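Local atomic coordinates of levoglucosan dehydrogenase (Pseudarthrobacter phenanthrenivorans, PDB entry 6A3F), a protein that catalyses the NAD(+)-dependent oxidation of levoglucosan to 3-dehydrolevoglucosan, working as a homotetramer of the Gfo/Idh/MocA family. Residues 151-162 against 212-221; 289-297 against 306-314. All blocks are in the same frame, centred on the assembly; numbering follows the deposited sequence.

Contact 1: residues 151-162 against 212-221; sequences FNYRRTPAVALA and THVIDMARYL
R154 takes the carboxylate of D216 side-on, one nitrogen to each oxygen. NH2 of R154 reaches OD1 of D216 at 2.8 Å with a bent bond, while NE of R154 gives OD2 of D216 an almost straight one (175°) into its syn lone pair; the two flat groups are nearly coplanar. The arginine gets there by bending at chi2 and again at chi3 (73°), which also lays its guanidinium flat on Y220, planes 16° apart, with CD of R154 over the centre of that ring. NH1 of R154 has its own partner in S377. At the far end of Y220, one water bridges OH of Y220 and O of R154, lying 2.6 Å from the latter. CB of D216 also rests over a face of the F151 ring, 3.6 Å from CG of F151. One helical turn before D216, H213 offers a ring face to the edge of Y153, CD2 of Y153 being 3.6 Å from ND1 of H213, and F151 completes the aromatic cluster. CE of M217 tucks against CB of Y153 at 3.6 Å; further on, A162 of helix 157-162 meets L221. The buried ion pair, whose charges would largely offset each other, joins the segment carrying N152 and Y153, which bind NADH and levoglucosan respectively, to the helix carrying H213, also a levoglucosan-binding residue.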
loop_
_atom_site.group_PDB
_atom_site.type_symbol
_atom_site.label_atom_id
_atom_site.label_comp_id
_atom_site.label_asym_id
_atom_site.label_seq_id
_atom_site.Cartn_x
_atom_site.Cartn_y
_atom_site.Cartn_z
ATOM N N PHE B 151 -25.511 -12.500 -3.143
ATOM C CA PHE B 151 -24.262 -11.864 -3.621
ATOM C C PHE B 151 -23.975 -10.658 -2.683
ATOM O O PHE B 151 -24.099 -9.463 -3.028
ATOM C CB PHE B 151 -24.359 -11.493 -5.106
ATOM C CG PHE B 151 -24.375 -12.659 -6.057
ATOM C CD1 PHE B 151 -23.378 -13.625 -6.012
ATOM C CD2 PHE B 151 -25.418 -12.815 -6.965
ATOM C CE1 PHE B 151 -23.388 -14.699 -6.886
ATOM C CE2 PHE B 151 -25.432 -13.898 -7.834
ATOM C CZ PHE B 151 -24.433 -14.847 -7.772
ATOM N N ASN B 152 -23.630 -10.992 -1.456
ATOM C CA ASN B 152 -23.585 -10.049 -0.355
ATOM C C ASN B 152 -22.461 -9.011 -0.570
ATOM O O ASN B 152 -22.557 -7.882 -0.029
ATOM C CB ASN B 152 -23.427 -10.773 0.970
ATOM C CG ASN B 152 -22.125 -11.522 1.034
ATOM O OD1 ASN B 152 -21.978 -12.489 0.291
ATOM N ND2 ASN B 152 -21.165 -11.015 1.821
ATOM N N TYR B 153 -21.413 -9.367 -1.328
ATOM C CA TYR B 153 -20.267 -8.511 -1.442
ATOM C C TYR B 153 -20.597 -7.257 -2.240
ATOM O O TYR B 153 -19.909 -6.245 -2.067
ATOM C CB TYR B 153 -19.067 -9.216 -2.062
ATOM C CG TYR B 153 -18.449 -10.273 -1.193
ATOM C CD1 TYR B 153 -17.839 -9.952 0.009
ATOM C CD2 TYR B 153 -18.536 -11.617 -1.559
ATOM C CE1 TYR B 153 -17.265 -10.931 0.794
ATOM C CE2 TYR B 153 -17.983 -12.609 -0.766
ATOM C CZ TYR B 153 -17.308 -12.255 0.395
ATOM O OH TYR B 153 -16.723 -13.207 1.192
ATOM N N ARG B 154 -21.664 -7.251 -3.037
ATOM C CA ARG B 154 -21.996 -6.000 -3.728
ATOM C C ARG B 154 -22.546 -4.945 -2.749
ATOM O O ARG B 154 -22.639 -3.775 -3.156
ATOM C CB ARG B 154 -22.940 -6.259 -4.902
ATOM C CG ARG B 154 -24.385 -6.500 -4.500
ATOM C CD ARG B 154 -25.448 -5.927 -5.435
ATOM N NE ARG B 154 -25.586 -6.663 -6.698
ATOM C CZ ARG B 154 -26.578 -6.474 -7.576
ATOM N NH1 ARG B 154 -27.517 -5.582 -7.321
ATOM N NH2 ARG B 154 -26.609 -7.140 -8.717
ATOM N N ARG B 155 -22.907 -5.319 -1.516
ATOM C CA ARG B 155 -23.392 -4.414 -0.525
ATOM C C ARG B 155 -22.248 -4.007 0.433
ATOM O O ARG B 155 -22.506 -3.419 1.473
ATOM C CB ARG B 155 -24.604 -4.998 0.217
ATOM C CG ARG B 155 -25.896 -4.821 -0.586
ATOM C CD ARG B 155 -27.108 -5.539 -0.049
ATOM N NE ARG B 155 -28.317 -4.973 -0.642
ATOM C CZ ARG B 155 -28.836 -5.271 -1.829
ATOM N NH1 ARG B 155 -28.281 -6.178 -2.617
ATOM N NH2 ARG B 155 -29.948 -4.644 -2.211
ATOM N N THR B 156 -20.992 -4.317 0.113
ATOM C CA THR B 156 -19.872 -3.611 0.719
ATOM C C THR B 156 -20.035 -2.113 0.393
ATOM O O THR B 156 -20.178 -1.766 -0.777
ATOM C CB THR B 156 -18.515 -4.093 0.197
ATOM O OG1 THR B 156 -18.348 -5.521 0.259
ATOM C CG2 THR B 156 -17.349 -3.451 0.924
ATOM N N PRO B 157 -19.990 -1.249 1.418
ATOM C CA PRO B 157 -20.279 0.135 1.117
ATOM C C PRO B 157 -19.398 0.678 -0.013
ATOM O O PRO B 157 -19.898 1.425 -0.840
ATOM C CB PRO B 157 -20.115 0.857 2.447
ATOM C CG PRO B 157 -20.562 -0.186 3.419
ATOM C CD PRO B 157 -20.000 -1.473 2.849
ATOM N N ALA B 158 -18.112 0.335 -0.049
ATOM C CA ALA B 158 -17.197 0.775 -1.093
ATOM C C ALA B 158 -17.691 0.409 -2.504
ATOM O O ALA B 158 -17.462 1.135 -3.448
ATOM C CB ALA B 158 -15.848 0.177 -0.829
ATOM N N VAL B 159 -18.303 -0.760 -2.643
ATOM C CA VAL B 159 -18.806 -1.220 -3.918
ATOM C C VAL B 159 -20.063 -0.419 -4.324
ATOM O O VAL B 159 -20.177 0.017 -5.493
ATOM C CB VAL B 159 -19.073 -2.737 -3.880
ATOM C CG1 VAL B 159 -19.681 -3.217 -5.213
ATOM C CG2 VAL B 159 -17.788 -3.478 -3.521
ATOM N N ALA B 160 -20.951 -0.171 -3.374
ATOM C CA ALA B 160 -22.113 0.719 -3.616
ATOM C C ALA B 160 -21.637 2.144 -3.913
ATOM O O ALA B 160 -22.281 2.839 -4.672
ATOM C CB ALA B 160 -23.025 0.711 -2.433
ATOM N N LEU B 161 -20.547 2.586 -3.297
ATOM C CA LEU B 161 -19.934 3.890 -3.618
ATOM C C LEU B 161 -19.449 3.925 -5.073
ATOM O O LEU B 161 -19.587 4.938 -5.778
ATOM C CB LEU B 161 -18.766 4.135 -2.654
ATOM C CG LEU B 161 -18.018 5.453 -2.881
ATOM C CD1 LEU B 161 -18.972 6.634 -2.715
ATOM C CD2 LEU B 161 -16.875 5.594 -1.882
ATOM N N ALA B 162 -18.796 2.865 -5.525
ATOM C CA ALA B 162 -18.367 2.752 -6.945
ATOM C C ALA B 162 -19.582 2.913 -7.876
ATOM O O ALA B 162 -19.550 3.634 -8.905
ATOM C CB ALA B 162 -17.710 1.417 -7.190
ATOM N N THR B 212 -18.803 -16.193 -9.526
ATOM C CA THR B 212 -20.159 -15.637 -9.570
ATOM C C THR B 212 -20.234 -14.328 -8.768
ATOM O O THR B 212 -20.998 -13.439 -9.144
ATOM C CB THR B 212 -21.191 -16.660 -9.090
ATOM O OG1 THR B 212 -20.742 -17.083 -7.806
ATOM C CG2 THR B 212 -21.323 -17.869 -10.013
ATOM N N HIS B 213 -19.479 -14.217 -7.665
ATOM C CA HIS B 213 -19.457 -12.948 -6.893
ATOM C C HIS B 213 -18.951 -11.795 -7.777
ATOM O O HIS B 213 -19.488 -10.657 -7.774
ATOM C CB HIS B 213 -18.595 -13.103 -5.631
ATOM C CG HIS B 213 -19.202 -13.908 -4.541
ATOM N ND1 HIS B 213 -20.366 -13.556 -3.969
ATOM C CD2 HIS B 213 -18.747 -15.012 -3.873
ATOM C CE1 HIS B 213 -20.648 -14.433 -3.004
ATOM N NE2 HIS B 213 -19.669 -15.340 -2.924
ATOM N N VAL B 214 -17.910 -12.078 -8.546
ATOM C CA VAL B 214 -17.299 -11.087 -9.430
ATOM C C VAL B 214 -18.230 -10.787 -10.602
ATOM O O VAL B 214 -18.340 -9.628 -11.019
ATOM C CB VAL B 214 -15.906 -11.514 -9.919
ATOM C CG1 VAL B 214 -15.263 -10.453 -10.824
ATOM C CG2 VAL B 214 -15.019 -11.792 -8.716
ATOM N N ILE B 215 -18.857 -11.820 -11.162
ATOM C CA ILE B 215 -19.813 -11.630 -12.269
ATOM C C ILE B 215 -20.978 -10.749 -11.822
ATOM O O ILE B 215 -21.352 -9.822 -12.563
ATOM C CB ILE B 215 -20.281 -13.003 -12.821
ATOM C CG1 ILE B 215 -19.100 -13.707 -13.493
ATOM C CG2 ILE B 215 -21.455 -12.870 -13.753
ATOM C CD1 ILE B 215 -19.354 -15.163 -13.735
ATOM N N ASP B 216 -21.473 -10.946 -10.591
ATOM C CA ASP B 216 -22.539 -10.111 -10.051
ATOM C C ASP B 216 -22.082 -8.657 -9.996
ATOM O O ASP B 216 -22.828 -7.718 -10.433
ATOM C CB ASP B 216 -23.051 -10.559 -8.669
ATOM C CG ASP B 216 -24.067 -9.578 -8.102
ATOM O OD1 ASP B 216 -25.236 -9.545 -8.587
ATOM O OD2 ASP B 216 -23.683 -8.746 -7.235
ATOM N N MET B 217 -20.845 -8.446 -9.537
ATOM C CA MET B 217 -20.288 -7.075 -9.534
ATOM C C MET B 217 -20.194 -6.488 -10.943
ATOM O O MET B 217 -20.447 -5.319 -11.085
ATOM C CB MET B 217 -18.903 -7.009 -8.881
ATOM C CG MET B 217 -18.983 -7.133 -7.420
ATOM S SD MET B 217 -17.361 -6.910 -6.572
ATOM C CE MET B 217 -17.867 -7.515 -4.964
ATOM N N ALA B 218 -19.778 -7.260 -11.931
ATOM C CA ALA B 218 -19.682 -6.781 -13.308
ATOM C C ALA B 218 -21.075 -6.376 -13.814
ATOM O O ALA B 218 -21.216 -5.336 -14.459
ATOM C CB ALA B 218 -19.060 -7.803 -14.181
ATOM N N ARG B 219 -22.096 -7.177 -13.487
ATOM C CA ARG B 219 -23.454 -6.860 -13.955
ATOM C C ARG B 219 -23.939 -5.575 -13.261
ATOM O O ARG B 219 -24.596 -4.718 -13.869
ATOM C CB ARG B 219 -24.376 -8.047 -13.706
ATOM C CG ARG B 219 -24.166 -9.209 -14.664
ATOM C CD ARG B 219 -25.247 -10.269 -14.407
ATOM N NE ARG B 219 -26.560 -9.800 -14.817
ATOM C CZ ARG B 219 -27.558 -9.442 -14.014
ATOM N NH1 ARG B 219 -27.462 -9.535 -12.696
ATOM N NH2 ARG B 219 -28.668 -8.960 -14.548
ATOM N N TYR B 220 -23.596 -5.439 -11.981
ATOM C CA TYR B 220 -24.065 -4.307 -11.144
ATOM C C TYR B 220 -23.427 -2.981 -11.606
ATOM O O TYR B 220 -24.088 -1.938 -11.705
ATOM C CB TYR B 220 -23.796 -4.640 -9.674
ATOM C CG TYR B 220 -24.088 -3.578 -8.644
ATOM C CD1 TYR B 220 -25.325 -2.944 -8.582
ATOM C CD2 TYR B 220 -23.118 -3.179 -7.737
ATOM C CE1 TYR B 220 -25.607 -1.977 -7.627
ATOM C CE2 TYR B 220 -23.389 -2.230 -6.752
ATOM C CZ TYR B 220 -24.633 -1.623 -6.702
ATOM O OH TYR B 220 -24.883 -0.689 -5.746
ATOM N N LEU B 221 -22.139 -3.004 -11.826
ATOM C CA LEU B 221 -21.379 -1.802 -12.050
ATOM C C LEU B 221 -21.284 -1.497 -13.548
ATOM O O LEU B 221 -21.115 -0.312 -13.885
ATOM C CB LEU B 221 -19.950 -1.966 -11.481
ATOM C CG LEU B 221 -19.883 -2.220 -9.976
ATOM C CD1 LEU B 221 -18.463 -2.605 -9.565
ATOM C CD2 LEU B 221 -20.368 -1.023 -9.186
HETATM O O HOH W 1 -24.711 -2.143 -3.337
#

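Contact 2: residues 289-297 against 306-314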
loop_
_atom_site.group_PDB
_atom_site.type_symbol
_atom_site.label_atom_id
_atom_site.label_comp_id
_atom_site.label_asym_id
_atom_site.label_seq_id
_atom_site.Cartn_x
_atom_site.Cartn_y
_atom_site.Cartn_z
ATOM N N HIS B 289 -1.375 -18.768 -3.772
ATOM C CA HIS B 289 -0.753 -18.644 -2.458
ATOM C C HIS B 289 -0.594 -17.150 -2.143
ATOM O O HIS B 289 -0.102 -16.394 -2.975
ATOM C CB HIS B 289 0.604 -19.349 -2.459
ATOM C CG HIS B 289 0.480 -20.833 -2.350
ATOM N ND1 HIS B 289 -0.031 -21.444 -1.209
ATOM C CD2 HIS B 289 0.854 -21.825 -3.207
ATOM C CE1 HIS B 289 0.007 -22.771 -1.388
ATOM N NE2 HIS B 289 0.569 -23.034 -2.607
ATOM N N GLY B 290 -1.021 -16.764 -0.954
ATOM C CA GLY B 290 -0.909 -15.346 -0.493
ATOM C C GLY B 290 -2.208 -14.567 -0.712
ATOM O O GLY B 290 -2.370 -13.430 -0.126
ATOM N N ARG B 291 -3.146 -15.133 -1.479
ATOM C CA ARG B 291 -4.430 -14.488 -1.732
ATOM C C ARG B 291 -5.460 -15.226 -0.883
ATOM O O ARG B 291 -5.572 -16.451 -0.969
ATOM C CB ARG B 291 -4.853 -14.481 -3.215
ATOM C CG ARG B 291 -3.853 -13.773 -4.117
ATOM C CD ARG B 291 -3.628 -12.321 -3.723
ATOM N NE ARG B 291 -2.839 -11.525 -4.672
ATOM C CZ ARG B 291 -2.401 -10.288 -4.435
ATOM N NH1 ARG B 291 -2.538 -9.737 -3.231
ATOM N NH2 ARG B 291 -1.831 -9.610 -5.426
ATOM N N ASN B 292 -6.141 -14.472 0.010
ATOM C CA ASN B 292 -7.069 -15.018 0.968
ATOM C C ASN B 292 -8.525 -14.858 0.512
ATOM O O ASN B 292 -9.222 -15.839 0.385
ATOM C CB ASN B 292 -6.857 -14.340 2.322
ATOM C CG ASN B 292 -5.388 -14.201 2.625
ATOM O OD1 ASN B 292 -4.791 -13.108 2.484
ATOM N ND2 ASN B 292 -4.794 -15.306 3.022
ATOM N N ASN B 293 -8.997 -13.602 0.354
ATOM C CA ASN B 293 -10.336 -13.308 -0.008
ATOM C C ASN B 293 -10.276 -12.089 -0.930
ATOM O O ASN B 293 -10.890 -11.063 -0.685
ATOM C CB ASN B 293 -11.258 -13.120 1.189
ATOM C CG ASN B 293 -12.707 -13.401 0.844
ATOM O OD1 ASN B 293 -13.017 -14.421 0.215
ATOM N ND2 ASN B 293 -13.622 -12.518 1.236
ATOM N N TYR B 294 -9.412 -12.226 -1.915
ATOM C CA TYR B 294 -8.954 -11.137 -2.756
ATOM C C TYR B 294 -9.939 -10.930 -3.904
ATOM O O TYR B 294 -9.683 -11.360 -5.043
ATOM C CB TYR B 294 -7.539 -11.427 -3.239
ATOM C CG TYR B 294 -6.781 -10.306 -3.889
ATOM C CD1 TYR B 294 -6.406 -9.162 -3.182
ATOM C CD2 TYR B 294 -6.415 -10.393 -5.222
ATOM C CE1 TYR B 294 -5.690 -8.155 -3.787
ATOM C CE2 TYR B 294 -5.676 -9.398 -5.841
ATOM C CZ TYR B 294 -5.308 -8.275 -5.119
ATOM O OH TYR B 294 -4.614 -7.317 -5.793
ATOM N N ILE B 295 -11.030 -10.252 -3.573
ATOM C CA ILE B 295 -12.041 -9.841 -4.541
ATOM C C ILE B 295 -11.677 -8.446 -5.037
ATOM O O ILE B 295 -11.575 -7.513 -4.216
ATOM C CB ILE B 295 -13.447 -9.818 -3.958
ATOM C CG1 ILE B 295 -13.698 -11.000 -3.014
ATOM C CG2 ILE B 295 -14.464 -9.714 -5.099
ATOM C CD1 ILE B 295 -15.015 -10.933 -2.306
ATOM N N THR B 296 -11.405 -8.302 -6.321
ATOM C CA THR B 296 -10.955 -6.988 -6.850
ATOM C C THR B 296 -11.749 -6.601 -8.087
ATOM O O THR B 296 -12.315 -7.484 -8.822
ATOM C CB THR B 296 -9.467 -7.002 -7.221
ATOM O OG1 THR B 296 -9.294 -7.770 -8.419
ATOM C CG2 THR B 296 -8.637 -7.586 -6.090
ATOM N N PHE B 297 -11.799 -5.289 -8.335
ATOM C CA PHE B 297 -12.135 -4.893 -9.700
ATOM C C PHE B 297 -11.382 -3.612 -9.998
ATOM O O PHE B 297 -10.996 -2.863 -9.058
ATOM C CB PHE B 297 -13.649 -4.740 -9.892
ATOM C CG PHE B 297 -14.340 -3.765 -8.975
ATOM C CD1 PHE B 297 -14.279 -2.388 -9.208
ATOM C CD2 PHE B 297 -15.147 -4.235 -7.942
ATOM C CE1 PHE B 297 -14.959 -1.509 -8.375
ATOM C CE2 PHE B 297 -15.855 -3.344 -7.146
ATOM C CZ PHE B 297 -15.742 -1.989 -7.358
ATOM N N ILE B 306 -11.703 3.355 -11.162
ATOM C CA ILE B 306 -12.089 2.922 -9.857
ATOM C C ILE B 306 -11.459 1.546 -9.619
ATOM O O ILE B 306 -11.531 0.716 -10.498
ATOM C CB ILE B 306 -13.610 2.806 -9.684
ATOM C CG1 ILE B 306 -14.321 4.145 -9.954
ATOM C CG2 ILE B 306 -13.953 2.276 -8.307
ATOM C CD1 ILE B 306 -15.799 3.985 -10.172
ATOM N N VAL B 307 -10.839 1.378 -8.452
ATOM C CA VAL B 307 -10.178 0.126 -8.081
ATOM C C VAL B 307 -10.686 -0.264 -6.698
ATOM O O VAL B 307 -10.797 0.598 -5.801
ATOM C CB VAL B 307 -8.640 0.291 -8.098
ATOM C CG1 VAL B 307 -7.926 -0.892 -7.437
ATOM C CG2 VAL B 307 -8.147 0.501 -9.516
ATOM N N PHE B 308 -10.937 -1.553 -6.479
ATOM C CA PHE B 308 -11.444 -2.039 -5.210
ATOM C C PHE B 308 -10.721 -3.344 -4.878
ATOM O O PHE B 308 -10.392 -4.106 -5.787
ATOM C CB PHE B 308 -12.948 -2.341 -5.267
ATOM C CG PHE B 308 -13.526 -3.036 -4.059
ATOM C CD1 PHE B 308 -13.650 -2.372 -2.844
ATOM C CD2 PHE B 308 -13.993 -4.337 -4.139
ATOM C CE1 PHE B 308 -14.157 -3.011 -1.729
ATOM C CE2 PHE B 308 -14.541 -4.953 -3.023
ATOM C CZ PHE B 308 -14.643 -4.292 -1.832
ATOM N N ASN B 309 -10.508 -3.563 -3.585
ATOM C CA ASN B 309 -9.869 -4.764 -3.004
ATOM C C ASN B 309 -10.591 -5.102 -1.691
ATOM O O ASN B 309 -10.456 -4.391 -0.684
ATOM C CB ASN B 309 -8.374 -4.569 -2.787
ATOM C CG ASN B 309 -7.704 -5.616 -1.916
ATOM O OD1 ASN B 309 -8.256 -6.710 -1.741
ATOM N ND2 ASN B 309 -6.459 -5.355 -1.481
ATOM N N TYR B 310 -11.375 -6.181 -1.702
ATOM C CA TYR B 310 -12.141 -6.593 -0.545
ATOM C C TYR B 310 -11.237 -6.940 0.662
ATOM O O TYR B 310 -11.675 -6.835 1.803
ATOM C CB TYR B 310 -13.080 -7.778 -0.836
ATOM C CG TYR B 310 -13.934 -8.097 0.354
ATOM C CD1 TYR B 310 -15.131 -7.435 0.567
ATOM C CD2 TYR B 310 -13.539 -9.036 1.292
ATOM C CE1 TYR B 310 -15.897 -7.667 1.695
ATOM C CE2 TYR B 310 -14.245 -9.224 2.465
ATOM C CZ TYR B 310 -15.449 -8.568 2.646
ATOM O OH TYR B 310 -16.181 -8.801 3.750
ATOM N N GLU B 311 -10.001 -7.353 0.466
ATOM C CA GLU B 311 -9.121 -7.581 1.637
ATOM C C GLU B 311 -8.897 -6.264 2.415
ATOM O O GLU B 311 -8.485 -6.304 3.612
ATOM C CB GLU B 311 -7.792 -8.186 1.224
ATOM C CG GLU B 311 -7.971 -9.592 0.642
ATOM C CD GLU B 311 -6.715 -10.440 0.465
ATOM O OE1 GLU B 311 -5.653 -9.861 0.215
ATOM O OE2 GLU B 311 -6.811 -11.713 0.631
ATOM N N ARG B 312 -9.105 -5.128 1.727
ATOM C CA ARG B 312 -9.111 -3.782 2.321
ATOM C C ARG B 312 -10.469 -3.099 2.031
ATOM O O ARG B 312 -10.557 -2.005 1.398
ATOM C CB ARG B 312 -7.941 -3.006 1.742
ATOM C CG ARG B 312 -6.570 -3.436 2.234
ATOM C CD ARG B 312 -5.454 -2.739 1.492
ATOM N NE ARG B 312 -4.189 -3.227 2.049
ATOM C CZ ARG B 312 -3.005 -2.931 1.544
ATOM N NH1 ARG B 312 -2.948 -2.360 0.348
ATOM N NH2 ARG B 312 -1.885 -3.219 2.196
ATOM N N ARG B 313 -11.517 -3.734 2.492
ATOM C CA ARG B 313 -12.880 -3.414 2.018
ATOM C C ARG B 313 -13.369 -2.014 2.447
ATOM O O ARG B 313 -14.298 -1.514 1.812
ATOM C CB ARG B 313 -13.908 -4.431 2.521
ATOM C CG ARG B 313 -14.206 -4.404 4.008
ATOM C CD ARG B 313 -14.671 -5.738 4.527
ATOM N NE ARG B 313 -13.555 -6.663 4.463
ATOM C CZ ARG B 313 -12.481 -6.566 5.249
ATOM N NH1 ARG B 313 -12.583 -5.961 6.427
ATOM N NH2 ARG B 313 -11.348 -7.163 4.876
ATOM N N ASP B 314 -12.769 -1.419 3.462
ATOM C CA ASP B 314 -13.129 -0.071 3.865
ATOM C C ASP B 314 -12.776 1.006 2.853
ATOM O O ASP B 314 -13.275 2.147 2.978
ATOM C CB ASP B 314 -12.475 0.312 5.197
ATOM C CG ASP B 314 -12.974 -0.543 6.371
ATOM O OD1 ASP B 314 -14.077 -0.273 6.865
ATOM O OD2 ASP B 314 -12.216 -1.464 6.798
HETATM O O HOH W 2 -3.322 -10.891 -0.586
#
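OE2 of E311 accepts two backbone N-H groups in a row, from N of N292 and N of N293, each 2.9 Å from OE2. The first comes nearly along the C-O axis; the second is straighter (165°) and arrives on the anti side. The other oxygen, OE1 of E311, accepts a hydrogen bond from a water 2.7 Å away, which also donates to O of G290 and accepts from NH1 of R291. The loop 290-293 is thus gathered round one carboxylate, whose charge these donors would be expected to stabilise. NH2 of R291 pairs with E298 of the fourth subunit. The loop runs into a beta hairpin, strands 294-301 and 304-309, in the large mixed sheet of the C-terminal domain. F297 and F308 form an antiparallel hydrogen-bonded pair: N of F308 to O of F297 at 2.9 Å, N of F297 to O of F308 at 3.1 Å. T296 and N309 are the next, non-hydrogen-bonded pair, and O of I295 then accepts N of Y310 at 2.9 Å. Outside partners satisfy OD1 of N293 (OH of Y181), OG1 of T296 (T180) and OH of Y310 (O of L351 of the second subunit). F297, with CG between its backbone N and carbonyl carbon (chi1 57°), brings its ring face over CB of F308. At the strand end, OD1 of N309 accepts N of E311 at 2.9 Å from above its amide plane, closing an Asx turn.

Y153, one of two levoglucosan-binding residues in contact 1, is where the two contacts meet. Its OH lies 3.2 Å from ND2 of N293, a probable hydrogen bond, and its ring meets that of Y310 edge-to-face, CD1 of Y153 being 3.4 Å from CE1 of Y310. Y153 is thus backed by both segments of contact 2, whose N293 also lies beside Q183, another levoglucosan-binding residue. Away from the pocket, CD1 of L221 packs 3.6 Å from CZ of F297, and CB of A158 lies 3.5 Å from O of R313, joining helix 212-221 to the hairpin and helix 157-162 to the loop that follows it. The centres of contact 1 and contact 2 are about 12 Å apart.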